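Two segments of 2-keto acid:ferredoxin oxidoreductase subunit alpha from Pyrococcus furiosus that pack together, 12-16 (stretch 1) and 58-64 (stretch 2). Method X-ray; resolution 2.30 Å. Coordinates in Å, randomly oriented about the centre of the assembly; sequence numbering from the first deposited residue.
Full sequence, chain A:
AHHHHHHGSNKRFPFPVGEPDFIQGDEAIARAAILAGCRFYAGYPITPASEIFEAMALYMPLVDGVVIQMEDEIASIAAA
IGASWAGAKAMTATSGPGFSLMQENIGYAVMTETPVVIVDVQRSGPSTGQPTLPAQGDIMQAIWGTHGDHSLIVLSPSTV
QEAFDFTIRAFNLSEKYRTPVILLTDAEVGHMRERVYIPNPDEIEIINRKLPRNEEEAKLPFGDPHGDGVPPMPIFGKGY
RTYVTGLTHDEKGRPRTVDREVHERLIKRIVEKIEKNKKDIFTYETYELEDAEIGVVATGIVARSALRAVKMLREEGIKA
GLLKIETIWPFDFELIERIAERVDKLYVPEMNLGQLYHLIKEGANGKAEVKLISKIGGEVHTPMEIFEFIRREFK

Stretch 1 (12-16) RFPFP
Stretch 2 (58-64) LYMPLVD

Stretch 1, residues 12-16, forms no regular helix or strand. Arg12 has psi -51°, Phe13 (phi/psi -94/149), Phe15 (-132/158) and Pro16 (-64/136) are extended, and Pro14 (-86/2) puts a bend between them. Stretch 2 enters as a helix at Leu58 (-71/-49) and Tyr59 (-81/-36). Helical torsions continue through Met60 (-57/-50), Pro61 (-55/-28) and Leu62 (-81/-13), Val63 follows at -117/15, and Asp64 has positive phi (69/42). The chain tightens here: Tyr59 O accepts a hydrogen bond from Leu62 N at 2.9 Å and a weak one from Val63 N at 3.3 Å, while Val63 N also reaches Met60 O at 3.0 Å. Pro61 has no amide hydrogen to give, and its ring fixes phi near the helical value it already has.

The register pairs Pro14 with Leu62, CA to CA 6.3 Å, and Phe13 with Val63, CA to CA 6.8 Å, so the residue numbers run in opposite senses across the contact. No hydrogen bond links the stretches among the modelled atoms; the contact, which buries 279 Å² summed over both sides, rests on apolar packing. Arg12, modelled only to CB, contributes mainly its carbonyl, with Arg12 O 4.5 Å from Val63 CG1.

Pro14 is the hub. Its CB points toward stretch 2, and its C-gamma endo ring meets three residues: Pro14 CB lies 3.6 Å from Leu62 CD1, Pro14 CG 3.7 Å from Tyr59 CD1, and Pro14 CD 3.7 Å from Val63 CG1. A compact, rigid ring suits this place, since it offers carbon to several neighbours without flexible torsions to restrain. Of all the residues here it has the most area covered by the other stretch, 77 Å².

Tyr59 is next, with 67 Å² covered. Its CB also points toward stretch 1, and chi1 -66° (m) with chi2 -35° sets its ring beside Pro14 and Phe15. Phe15, with chi1 44° (p) and chi2 82°, turns its edge to the face of Tyr59. The ring centroids are 4.9 Å apart and the planes meet at 62°, with Phe15 CD2 3.7 Å from Tyr59 CE2. Such an arrangement sets the slightly positive hydrogens of one ring against the pi electrons of the other. Both residues are buried; tyrosine suits such a site because its OH, hydrogen-bonded elsewhere in the structure, is not left unsatisfied, while its ring supplies apolar surface to Pro14 and Phe15.

Leu62 (chi1 -68°, m; chi2 162°, t) and Val63 (chi1 -64°, m) both direct CB toward stretch 1. The branched leucine brings CD1 to Pro14, while the shorter valine, branched at CB, places CG1 close to its backbone and against the proline. Phe13 (chi1 -68°, m; chi2 -89°) has its CB pointing away, yet the end of its side chain comes nearer, leaving Phe13 CD1 4.5 Å from Val63 CG1, a looser contact. Selenomethionine Met60, with CB pointing away, and exposed Asp64 take no part.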

# COMPACT_ATOMS: atom_id res chain seq x y z
N ARG A 12 19.83 3.23 5.61
CA ARG A 12 18.99 2.04 5.33
C ARG A 12 17.87 2.38 4.31
O ARG A 12 17.73 1.68 3.30
CB ARG A 12 18.42 1.47 6.64
N PHE A 13 17.11 3.46 4.56
CA PHE A 13 15.96 3.78 3.69
C PHE A 13 16.31 4.77 2.57
O PHE A 13 17.20 5.60 2.71
CB PHE A 13 14.75 4.24 4.52
CG PHE A 13 14.13 3.15 5.39
CD1 PHE A 13 13.14 2.32 4.89
CD2 PHE A 13 14.56 2.96 6.69
CE1 PHE A 13 12.56 1.33 5.70
CE2 PHE A 13 14.01 1.97 7.50
CZ PHE A 13 13.00 1.15 7.01
N PRO A 14 15.63 4.65 1.42
CA PRO A 14 15.94 5.45 0.23
C PRO A 14 15.26 6.81 0.19
O PRO A 14 15.43 7.55 -0.77
CB PRO A 14 15.42 4.57 -0.91
CG PRO A 14 14.27 3.84 -0.29
CD PRO A 14 14.52 3.71 1.17
N PHE A 15 14.51 7.13 1.24
CA PHE A 15 13.87 8.42 1.40
C PHE A 15 14.15 8.92 2.81
O PHE A 15 14.46 8.11 3.70
CB PHE A 15 12.37 8.35 1.15
CG PHE A 15 11.70 7.17 1.80
CD1 PHE A 15 11.34 7.20 3.15
CD2 PHE A 15 11.40 6.04 1.05
CE1 PHE A 15 10.72 6.11 3.74
CE2 PHE A 15 10.77 4.93 1.64
CZ PHE A 15 10.43 4.97 2.98
N PRO A 16 14.05 10.25 3.03
CA PRO A 16 14.29 10.80 4.36
C PRO A 16 13.26 10.33 5.40
O PRO A 16 12.05 10.30 5.13
CB PRO A 16 14.19 12.33 4.14
CG PRO A 16 14.38 12.53 2.68
CD PRO A 16 13.78 11.31 2.05
N LEU A 58 10.82 2.90 -7.95
CA LEU A 58 12.08 3.49 -7.48
C LEU A 58 12.57 2.90 -6.18
O LEU A 58 13.73 2.56 -6.04
CB LEU A 58 11.92 5.01 -7.32
CG LEU A 58 13.10 5.80 -6.75
CD1 LEU A 58 14.22 5.88 -7.79
CD2 LEU A 58 12.63 7.18 -6.35
N TYR A 59 11.69 2.81 -5.19
CA TYR A 59 12.14 2.50 -3.84
C TYR A 59 12.39 1.01 -3.57
O TYR A 59 13.29 0.68 -2.80
CB TYR A 59 11.13 3.00 -2.79
CG TYR A 59 10.98 4.51 -2.68
CD1 TYR A 59 12.08 5.36 -2.88
CD2 TYR A 59 9.76 5.09 -2.32
CE1 TYR A 59 11.96 6.74 -2.77
CE2 TYR A 59 9.62 6.47 -2.18
CZ TYR A 59 10.74 7.29 -2.42
OH TYR A 59 10.67 8.63 -2.30
N MSE A 60 11.58 0.13 -4.16
CA MSE A 60 11.65 -1.31 -3.85
C MSE A 60 13.04 -1.92 -4.08
O MSE A 60 13.55 -2.57 -3.18
CB MSE A 60 10.59 -2.11 -4.62
CG MSE A 60 9.22 -2.11 -3.99
SE MSE A 60 9.10 -2.69 -2.09
CE MSE A 60 7.28 -3.21 -2.23
N PRO A 61 13.65 -1.70 -5.27
CA PRO A 61 15.01 -2.22 -5.45
C PRO A 61 15.99 -1.75 -4.39
O PRO A 61 16.93 -2.48 -4.07
CB PRO A 61 15.43 -1.72 -6.84
CG PRO A 61 14.14 -1.38 -7.57
CD PRO A 61 13.11 -1.05 -6.49
N LEU A 62 15.75 -0.57 -3.83
CA LEU A 62 16.68 0.01 -2.86
C LEU A 62 16.49 -0.57 -1.47
O LEU A 62 17.34 -0.37 -0.61
CB LEU A 62 16.54 1.55 -2.84
CG LEU A 62 17.01 2.24 -4.12
CD1 LEU A 62 16.48 3.67 -4.27
CD2 LEU A 62 18.55 2.24 -4.19
N VAL A 63 15.40 -1.28 -1.23
CA VAL A 63 15.22 -1.96 0.07
C VAL A 63 15.14 -3.51 -0.05
O VAL A 63 14.70 -4.17 0.89
CB VAL A 63 13.97 -1.41 0.83
CG1 VAL A 63 14.15 0.07 1.18
CG2 VAL A 63 12.71 -1.59 -0.01
N ASP A 64 15.54 -4.05 -1.21
CA ASP A 64 15.54 -5.51 -1.46
C ASP A 64 14.11 -6.04 -1.58
O ASP A 64 13.77 -7.07 -1.03
CB ASP A 64 16.34 -6.26 -0.39
CG ASP A 64 17.80 -5.79 -0.32
OD1 ASP A 64 18.50 -5.84 -1.38
OD2 ASP A 64 18.23 -5.35 0.78